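PDB 1NTH: monomethylamine methyltransferase mtmB1 from Methanosarcina barkeri, which transfers the methyl group of monomethylamine to the corrinoid cofactor of its partner protein MtmC, a step in methanogenesis from methylamine. Local coordinates for residues Tyr43-Lys48 with Phe63-Glu68; Ile135-Phe140 with Met161-Gly166; Asn332-Cys337 with Glu362-Val367. All coordinates share one frame; numbering follows the deposited sequence. Where two conformers were deposited one is given.

Contact 1. Residues Tyr43-Lys48 with Phe63-Glu68; sequences YGLDFK and FKAGFE
Tyr-43 comes closest to Ala-65 along the backbone, their CA atoms 7.0 Å apart, where the loop after helix 24-42 passes the side of helix 56-73. The turn is a Schellman motif. Gly-44, with positive phi, is the first residue to leave the helical conformation, and the chain then moves off past Leu-45.

The Tyr-43 side chain carries most of the contact. A chi1 of -74° sets CG beside the backbone N, and the ring beyond it lies against Lys-64 and Ala-65. The backbone N of Ala-65 sits over one ring face, offset toward the rim. CD1 of the ring rests 3.9 Å from CB of Ala-65. The Lys-64 and Tyr-43 side chains cross at about a right angle, and Lys-64 CB lies 3.7 Å from Tyr-43 CE2. The rest of the extended lysine chain leads away. Leu-45 adds a lighter contact, with CD1 4.1 Å from CB of Ala-65. Its side chain also packs on Ile-276 of helix 271-288, so the loop residue bridges two helices.

Glu-68 forms a salt bridge through OE1 with Lys-42 NZ. OE1 thus meets two consecutive residues, Lys-42 and Tyr-43, where helix 24-42 gives way to the loop. The Tyr-43 ring and the Glu-68 carboxylate are turned 69° apart. Tyr-43 OH donates to Glu-68 OE1 at 2.7 Å, nearly in line with the acceptor's C-O bond.

Contact 2. Residues Ile135-Phe140 with Met161-Gly166; sequences ISEDVF and MTSVRG
Glu-137 sends its carboxylate into the turn of 163-166, where three donors hold it. OE1 accepts from the backbone N of Arg-165 at 2.8 Å, on the syn side and somewhat out of the carboxylate plane. OE2 takes two bonds. It receives Gly-166 N on its syn lone pair at 3.1 Å, and Ser-163 OG donates to OE2 from the anti side at 2.8 Å. Bonds to both oxygens would hold the carboxylate against rotation. The side chain gets there fully extended, with CG anti to the backbone N (chi1 -170°). Two backbone N-H groups and a hydroxyl would be expected to stabilise its negative charge. Glu-137 thereby pins the loop after strand 160-161, from which Arg-165 reaches two other subunits.

A water extends this network. It accepts from Glu-137 N, donates to Ser-163 OG and also bonds Thr-162 OG1. The two segments run parallel at the beta bridge between Ile-135 and Met-161. Here Thr-162 N donates to Ile-135 O at 3.1 Å, with an angle of 162° at the hydrogen.

The apolar part is a Met-aromatic contact. CG of Met-161 sits over one face of the Phe-140 ring, 3.6 Å from its centroid, as a CH-pi contact. SD lies over the same ring, 4.7 Å from the centroid.

Arg-165 NH1 bonds Met-193 O of the second subunit, and NH2 forms a salt bridge with Asp-8 of the third. Within the chain, the contact joins the ends of the short strands 134-135 and 160-161. Phe-140 begins helix 140-148, and both Phe-140 and Met-161 pack on helix 174-193.

Contact 3. Residues Asn332-Cys337 with Glu362-Val367; sequences NQYYPC and EILSGV
Tyr-334, Val-367 and Ser-365 bury the most surface at and just past the C-terminal ends of two neighbouring parallel strands of the TIM barrel. A chi1 of -65° sets CG of Tyr-334 beside the backbone N, and from there the ring runs past Ser-365 O to Leu-364. Ring atom CD1 comes within 3.3 Å of Ser-365 O, and OH rests 3.6 Å from CD2 of Leu-364. Gly-366 CA lies beside Tyr-334 CB, and a side chain on the glycine would clash there. Replacing Tyr-334 by an alanine would probably open a gap beside the Leu-364 methyls and leave Ser-365 O without the ring carbon against it.

Val-367 follows a cis peptide bond. Its CG1 presses on Pro-336 CG at 3.4 Å, tighter than usual for two carbons.

Ser-365 supplies the backbone link. Its N donates to Asn-332 O at 2.9 Å, with an angle of 169° at the hydrogen. Its O accepts from Tyr-334 N at 3.0 Å and also takes a CA-H contact from Gln-333. Its OG bonds Gln-127 OE1 and O2 of the modified residue PYL at position 202.

The two strands belong to a beta-alpha-beta crossover, 330-333 to helix 343-359 to 363-366. Strand 293-300 flanks 330-333 in the sheet, and 125-128 flanks 363-366. Tyr-334 and Leu-364 pack outward on helices 343-359 and 380-393.

How the contacts relate
Contact 3 lies in the barrel itself, its centre about 6 Å from the centre of the chain. Contacts 1 and 2 are peripheral, on opposite sides of that centre, with their own centres about 45 Å apart. Contact 1 is about 25 Å from contact 3 and contact 2 about 23 Å, centre to centre. None touch; the closest approach, between contacts 2 and 3, is about 8 Å between nearest atoms. Ser-365 OG of contact 3 bonds the modified residue PYL (pyrrolysine) at position 202. That residue is probably part of the active site inside the barrel, next to contact 3. Contact 2 alone meets other subunits of the hexamer. Contact 1 ties helices together within its own chain.

Contact 1. Residues Tyr43-Lys48 with Phe63-Glu68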
loop_
_atom_site.group_PDB
_atom_site.type_symbol
_atom_site.label_atom_id
_atom_site.label_comp_id
_atom_site.label_asym_id
_atom_site.label_seq_id
_atom_site.Cartn_x
_atom_site.Cartn_y
_atom_site.Cartn_z
ATOM N N TYR A 43 31.298 25.044 37.911
ATOM C CA TYR A 43 31.404 25.696 36.608
ATOM C C TYR A 43 31.067 27.181 36.676
ATOM O O TYR A 43 31.103 27.879 35.665
ATOM C CB TYR A 43 30.502 25.001 35.582
ATOM C CG TYR A 43 31.034 23.665 35.124
ATOM C CD1 TYR A 43 30.579 22.476 35.693
ATOM C CD2 TYR A 43 32.015 23.590 34.138
ATOM C CE1 TYR A 43 31.091 21.243 35.288
ATOM C CE2 TYR A 43 32.535 22.366 33.727
ATOM C CZ TYR A 43 32.067 21.199 34.305
ATOM O OH TYR A 43 32.574 19.989 33.893
ATOM N N GLY A 44 30.744 27.660 37.874
ATOM C CA GLY A 44 30.415 29.064 38.055
ATOM C C GLY A 44 29.295 29.564 37.165
ATOM O O GLY A 44 29.372 30.663 36.615
ATOM N N LEU A 45 28.239 28.771 37.029
ATOM C CA LEU A 45 27.121 29.166 36.183
ATOM C C LEU A 45 26.343 30.348 36.751
ATOM O O LEU A 45 25.943 30.348 37.914
ATOM C CB LEU A 45 26.180 27.979 35.962
ATOM C CG LEU A 45 26.826 26.736 35.347
ATOM C CD1 LEU A 45 25.759 25.667 35.133
ATOM C CD2 LEU A 45 27.498 27.092 34.026
ATOM N N ASP A 46 26.141 31.357 35.910
ATOM C CA ASP A 46 25.415 32.567 36.276
ATOM C C ASP A 46 24.805 33.101 34.983
ATOM O O ASP A 46 25.527 33.563 34.098
ATOM C CB ASP A 46 26.379 33.604 36.859
ATOM C CG ASP A 46 25.663 34.825 37.415
ATOM O OD1 ASP A 46 24.476 35.027 37.092
ATOM O OD2 ASP A 46 26.298 35.590 38.173
ATOM N N PHE A 47 23.482 33.033 34.870
ATOM C CA PHE A 47 22.802 33.489 33.659
ATOM C C PHE A 47 22.596 34.999 33.599
ATOM O O PHE A 47 22.174 35.539 32.575
ATOM C CB PHE A 47 21.464 32.762 33.506
ATOM C CG PHE A 47 21.598 31.268 33.330
ATOM C CD1 PHE A 47 22.850 30.673 33.156
ATOM C CD2 PHE A 47 20.468 30.457 33.324
ATOM C CE1 PHE A 47 22.968 29.293 32.980
ATOM C CE2 PHE A 47 20.578 29.078 33.148
ATOM C CZ PHE A 47 21.827 28.496 32.978
ATOM N N LYS A 48 22.885 35.674 34.706
ATOM C CA LYS A 48 22.778 37.127 34.785
ATOM C C LYS A 48 21.506 37.744 34.198
ATOM O O LYS A 48 21.566 38.745 33.482
ATOM C CB LYS A 48 24.011 37.749 34.127
ATOM C CG LYS A 48 25.314 37.252 34.735
ATOM C CD LYS A 48 26.527 37.683 33.933
ATOM C CE LYS A 48 27.799 37.105 34.537
ATOM N NZ LYS A 48 29.006 37.407 33.720
ATOM N N PHE A 63 26.903 23.241 29.100
ATOM C CA PHE A 63 26.842 21.974 28.383
ATOM C C PHE A 63 27.644 20.920 29.136
ATOM O O PHE A 63 27.182 19.793 29.329
ATOM C CB PHE A 63 27.399 22.116 26.964
ATOM C CG PHE A 63 27.401 20.828 26.190
ATOM C CD1 PHE A 63 26.205 20.248 25.779
ATOM C CD2 PHE A 63 28.594 20.169 25.914
ATOM C CE1 PHE A 63 26.197 19.031 25.100
ATOM C CE2 PHE A 63 28.597 18.951 25.235
ATOM C CZ PHE A 63 27.395 18.382 24.831
ATOM N N LYS A 64 28.850 21.286 29.557
ATOM C CA LYS A 64 29.699 20.357 30.291
ATOM C C LYS A 64 29.030 19.939 31.595
ATOM O O LYS A 64 29.109 18.780 31.992
ATOM C CB LYS A 64 31.062 20.991 30.574
ATOM C CG LYS A 64 31.914 21.160 29.325
ATOM C CD LYS A 64 33.261 21.774 29.674
ATOM C CE LYS A 64 34.149 21.887 28.447
ATOM N NZ LYS A 64 35.475 22.490 28.766
ATOM N N ALA A 65 28.366 20.884 32.251
ATOM C CA ALA A 65 27.668 20.599 33.504
ATOM C C ALA A 65 26.540 19.592 33.270
ATOM O O ALA A 65 26.382 18.633 34.026
ATOM C CB ALA A 65 27.103 21.885 34.093
ATOM N N GLY A 66 25.754 19.819 32.220
ATOM C CA GLY A 66 24.661 18.913 31.908
ATOM C C GLY A 66 25.157 17.515 31.580
ATOM O O GLY A 66 24.568 16.519 32.003
ATOM N N PHE A 67 26.242 17.444 30.813
ATOM C CA PHE A 67 26.839 16.171 30.431
ATOM C C PHE A 67 27.316 15.449 31.692
ATOM O O PHE A 67 27.053 14.260 31.880
ATOM C CB PHE A 67 28.033 16.414 29.500
ATOM C CG PHE A 67 28.628 15.157 28.914
ATOM C CD1 PHE A 67 28.425 14.835 27.574
ATOM C CD2 PHE A 67 29.411 14.309 29.692
ATOM C CE1 PHE A 67 28.993 13.688 27.019
ATOM C CE2 PHE A 67 29.983 13.158 29.150
ATOM C CZ PHE A 67 29.775 12.847 27.807
ATOM N N GLU A 68 28.011 16.180 32.560
ATOM C CA GLU A 68 28.539 15.593 33.787
ATOM C C GLU A 68 27.432 15.162 34.740
ATOM O O GLU A 68 27.566 14.162 35.447
ATOM C CB GLU A 68 29.464 16.593 34.487
ATOM C CG GLU A 68 30.386 15.964 35.523
ATOM C CD GLU A 68 31.302 16.977 36.188
ATOM O OE1 GLU A 68 31.772 17.908 35.496
ATOM O OE2 GLU A 68 31.561 16.835 37.402
#

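Contact 2. Residues Ile135-Phe140 with Met161-Gly166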
loop_
_atom_site.group_PDB
_atom_site.type_symbol
_atom_site.label_atom_id
_atom_site.label_comp_id
_atom_site.label_asym_id
_atom_site.label_seq_id
_atom_site.Cartn_x
_atom_site.Cartn_y
_atom_site.Cartn_z
ATOM N N ILE A 135 -10.653 17.256 26.545
ATOM C CA ILE A 135 -11.643 17.757 25.600
ATOM C C ILE A 135 -12.876 16.851 25.619
ATOM O O ILE A 135 -12.752 15.625 25.601
ATOM C CB ILE A 135 -11.070 17.779 24.160
ATOM C CG1 ILE A 135 -9.820 18.666 24.101
ATOM C CG2 ILE A 135 -12.136 18.254 23.180
ATOM C CD1 ILE A 135 -10.069 20.129 24.455
ATOM N N SER A 136 -14.058 17.458 25.660
ATOM C CA SER A 136 -15.311 16.704 25.670
ATOM C C SER A 136 -15.463 15.910 24.377
ATOM O O SER A 136 -15.129 16.393 23.295
ATOM C CB SER A 136 -16.503 17.654 25.828
ATOM O OG SER A 136 -16.432 18.358 27.056
ATOM N N GLU A 137 -15.983 14.694 24.495
ATOM C CA GLU A 137 -16.157 13.831 23.333
ATOM C C GLU A 137 -16.992 14.454 22.213
ATOM O O GLU A 137 -16.625 14.354 21.039
ATOM C CB GLU A 137 -16.780 12.491 23.755
ATOM C CG GLU A 137 -16.767 11.442 22.646
ATOM C CD GLU A 137 -17.269 10.072 23.086
ATOM O OE1 GLU A 137 -17.241 9.146 22.245
ATOM O OE2 GLU A 137 -17.690 9.913 24.257
ATOM N N ASP A 138 -18.098 15.109 22.562
ATOM C CA ASP A 138 -18.956 15.687 21.530
ATOM C C ASP A 138 -18.371 16.838 20.716
ATOM O O ASP A 138 -18.965 17.254 19.724
ATOM C CB ASP A 138 -20.316 16.101 22.108
ATOM C CG ASP A 138 -20.204 17.079 23.259
ATOM O OD1 ASP A 138 -19.168 17.765 23.383
ATOM O OD2 ASP A 138 -21.177 17.171 24.039
ATOM N N VAL A 139 -17.220 17.361 21.125
ATOM C CA VAL A 139 -16.589 18.438 20.365
ATOM C C VAL A 139 -15.132 18.105 20.076
ATOM O O VAL A 139 -14.342 18.985 19.733
ATOM C CB VAL A 139 -16.640 19.793 21.114
ATOM C CG1 VAL A 139 -18.080 20.278 21.215
ATOM C CG2 VAL A 139 -16.013 19.657 22.492
ATOM N N PHE A 140 -14.777 16.828 20.194
ATOM C CA PHE A 140 -13.395 16.431 19.957
ATOM C C PHE A 140 -12.917 16.820 18.560
ATOM O O PHE A 140 -11.841 17.398 18.409
ATOM C CB PHE A 140 -13.214 14.925 20.175
ATOM C CG PHE A 140 -11.813 14.540 20.546
ATOM C CD1 PHE A 140 -11.281 14.917 21.776
ATOM C CD2 PHE A 140 -11.012 13.829 19.658
ATOM C CE1 PHE A 140 -9.970 14.594 22.116
ATOM C CE2 PHE A 140 -9.700 13.501 19.987
ATOM C CZ PHE A 140 -9.176 13.883 21.217
ATOM N N MET A 161 -9.224 12.675 25.245
ATOM C CA MET A 161 -10.662 12.409 25.201
ATOM C C MET A 161 -11.152 12.193 26.633
ATOM O O MET A 161 -10.662 11.297 27.317
ATOM C CB MET A 161 -10.957 11.140 24.387
ATOM C CG MET A 161 -10.532 11.192 22.921
ATOM S SD MET A 161 -11.041 9.714 21.988
ATOM C CE MET A 161 -12.806 10.057 21.759
ATOM N N THR A 162 -12.101 13.003 27.097
ATOM C CA THR A 162 -12.602 12.815 28.457
ATOM C C THR A 162 -13.452 11.553 28.515
ATOM O O THR A 162 -13.654 10.976 29.582
ATOM C CB THR A 162 -13.423 14.031 28.958
ATOM O OG1 THR A 162 -14.486 14.323 28.043
ATOM C CG2 THR A 162 -12.520 15.251 29.100
ATOM N N SER A 163 -13.952 11.125 27.359
ATOM C CA SER A 163 -14.737 9.901 27.277
ATOM C C SER A 163 -14.725 9.375 25.851
ATOM O O SER A 163 -14.472 10.119 24.902
ATOM C CB SER A 163 -16.192 10.134 27.724
ATOM O OG SER A 163 -16.921 10.916 26.789
ATOM N N VAL A 164 -14.960 8.076 25.714
ATOM C CA VAL A 164 -15.045 7.444 24.407
ATOM C C VAL A 164 -16.272 6.543 24.525
ATOM O O VAL A 164 -16.363 5.714 25.433
ATOM C CB VAL A 164 -13.757 6.648 24.058
ATOM C CG1 VAL A 164 -13.526 5.518 25.053
ATOM C CG2 VAL A 164 -13.856 6.125 22.636
ATOM N N ARG A 165 -17.228 6.728 23.618
ATOM C CA ARG A 165 -18.480 5.985 23.664
ATOM C C ARG A 165 -19.141 6.207 25.027
ATOM O O ARG A 165 -19.756 5.308 25.602
ATOM C CB ARG A 165 -18.251 4.492 23.381
ATOM C CG ARG A 165 -18.343 4.180 21.885
ATOM C CD ARG A 165 -17.877 2.778 21.518
ATOM N NE ARG A 165 -18.648 1.718 22.160
ATOM C CZ ARG A 165 -18.476 0.425 21.905
ATOM N NH1 ARG A 165 -17.567 0.042 21.017
ATOM N NH2 ARG A 165 -19.194 -0.487 22.547
ATOM N N GLY A 166 -18.988 7.430 25.532
ATOM C CA GLY A 166 -19.581 7.817 26.802
ATOM C C GLY A 166 -18.960 7.252 28.065
ATOM O O GLY A 166 -19.532 7.389 29.149
HETATM O O HOH W 1 -16.900 13.588 27.067
#

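Contact 3. Residues Asn332-Cys337 with Glu362-Val367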
loop_
_atom_site.group_PDB
_atom_site.type_symbol
_atom_site.label_atom_id
_atom_site.label_comp_id
_atom_site.label_asym_id
_atom_site.label_seq_id
_atom_site.Cartn_x
_atom_site.Cartn_y
_atom_site.Cartn_z
ATOM N N ASN A 332 9.500 22.879 22.525
ATOM C CA ASN A 332 9.073 23.268 23.866
ATOM C C ASN A 332 7.549 23.261 23.892
ATOM O O ASN A 332 6.904 23.535 22.875
ATOM C CB ASN A 332 9.622 24.653 24.232
ATOM C CG ASN A 332 9.645 24.887 25.740
ATOM O OD1 ASN A 332 9.360 23.978 26.522
ATOM N ND2 ASN A 332 9.991 26.102 26.150
ATOM N N GLN A 333 6.981 22.939 25.054
ATOM C CA GLN A 333 5.534 22.856 25.235
ATOM C C GLN A 333 5.006 24.046 26.036
ATOM O O GLN A 333 5.688 24.571 26.915
ATOM C CB GLN A 333 5.151 21.540 25.915
ATOM C CG GLN A 333 5.934 21.219 27.163
ATOM C CD GLN A 333 5.643 19.824 27.681
ATOM O OE1 GLN A 333 4.572 19.558 28.218
ATOM N NE2 GLN A 333 6.595 18.924 27.508
ATOM N N TYR A 334 3.780 24.451 25.719
ATOM C CA TYR A 334 3.142 25.635 26.302
ATOM C C TYR A 334 2.034 25.446 27.339
ATOM O O TYR A 334 0.984 24.882 27.033
ATOM C CB TYR A 334 2.579 26.490 25.156
ATOM C CG TYR A 334 3.632 27.057 24.230
ATOM C CD1 TYR A 334 4.560 26.227 23.592
ATOM C CD2 TYR A 334 3.734 28.433 24.032
ATOM C CE1 TYR A 334 5.569 26.758 22.792
ATOM C CE2 TYR A 334 4.732 28.974 23.235
ATOM C CZ TYR A 334 5.652 28.133 22.622
ATOM O OH TYR A 334 6.674 28.679 21.884
ATOM N N TYR A 335 2.271 25.956 28.550
ATOM C CA TYR A 335 1.307 25.902 29.655
ATOM C C TYR A 335 1.076 27.279 30.273
ATOM O O TYR A 335 1.691 27.616 31.285
ATOM C CB TYR A 335 1.771 24.946 30.751
ATOM C CG TYR A 335 1.517 23.490 30.461
ATOM C CD1 TYR A 335 2.479 22.702 29.829
ATOM C CD2 TYR A 335 0.323 22.887 30.851
ATOM C CE1 TYR A 335 2.259 21.346 29.603
ATOM C CE2 TYR A 335 0.092 21.535 30.628
ATOM C CZ TYR A 335 1.063 20.770 30.009
ATOM O OH TYR A 335 0.847 19.424 29.832
ATOM N N PRO A 336 0.198 28.096 29.675
ATOM C CA PRO A 336 -0.067 29.426 30.236
ATOM C C PRO A 336 -0.973 29.299 31.462
ATOM O O PRO A 336 -1.688 28.305 31.610
ATOM C CB PRO A 336 -0.788 30.153 29.100
ATOM C CG PRO A 336 -0.385 29.390 27.862
ATOM C CD PRO A 336 -0.394 27.966 28.333
ATOM N N CYS A 337 -0.946 30.304 32.334
ATOM C CA CYS A 337 -1.791 30.304 33.526
ATOM C C CYS A 337 -3.224 30.669 33.159
ATOM O O CYS A 337 -4.179 30.038 33.619
ATOM C CB CYS A 337 -1.287 31.328 34.551
ATOM S SG CYS A 337 0.267 30.926 35.357
ATOM N N GLU A 362 13.169 23.856 17.290
ATOM C CA GLU A 362 12.707 23.468 15.963
ATOM C C GLU A 362 11.189 23.341 15.929
ATOM O O GLU A 362 10.568 23.547 14.888
ATOM C CB GLU A 362 13.322 22.133 15.537
ATOM C CG GLU A 362 14.772 22.197 15.076
ATOM C CD GLU A 362 15.766 22.372 16.207
ATOM O OE1 GLU A 362 15.504 21.880 17.326
ATOM O OE2 GLU A 362 16.825 22.989 15.971
ATOM N N ILE A 363 10.595 22.999 17.069
ATOM C CA ILE A 363 9.151 22.819 17.154
ATOM C C ILE A 363 8.530 23.509 18.370
ATOM O O ILE A 363 9.081 23.462 19.470
ATOM C CB ILE A 363 8.799 21.311 17.226
ATOM C CG1 ILE A 363 9.312 20.594 15.969
ATOM C CG2 ILE A 363 7.291 21.132 17.373
ATOM C CD1 ILE A 363 9.173 19.076 16.026
ATOM N N LEU A 364 7.389 24.157 18.157
ATOM C CA LEU A 364 6.648 24.819 19.232
ATOM C C LEU A 364 5.364 24.005 19.375
ATOM O O LEU A 364 4.587 23.903 18.425
ATOM C CB LEU A 364 6.304 26.263 18.848
ATOM C CG LEU A 364 7.445 27.139 18.328
ATOM C CD1 LEU A 364 6.936 28.566 18.130
ATOM C CD2 LEU A 364 8.598 27.116 19.313
ATOM N N SER A 365 5.139 23.425 20.551
ATOM C CA SER A 365 3.957 22.593 20.778
ATOM C C SER A 365 3.017 23.237 21.805
ATOM O O SER A 365 3.277 23.191 23.007
ATOM C CB SER A 365 4.407 21.205 21.261
ATOM O OG SER A 365 3.385 20.231 21.113
ATOM N N GLY A 366 1.928 23.832 21.320
ATOM C CA GLY A 366 0.978 24.490 22.207
ATOM C C GLY A 366 -0.415 24.584 21.610
ATOM O O GLY A 366 -0.622 24.170 20.473
ATOM N N VAL A 367 -1.371 25.173 22.328
ATOM C CA VAL A 367 -1.150 25.766 23.645
ATOM C C VAL A 367 -2.107 25.162 24.675
ATOM O O VAL A 367 -3.318 25.147 24.467
ATOM C CB VAL A 367 -1.394 27.293 23.581
ATOM C CG1 VAL A 367 -1.272 27.911 24.964
ATOM C CG2 VAL A 367 -0.411 27.936 22.605
#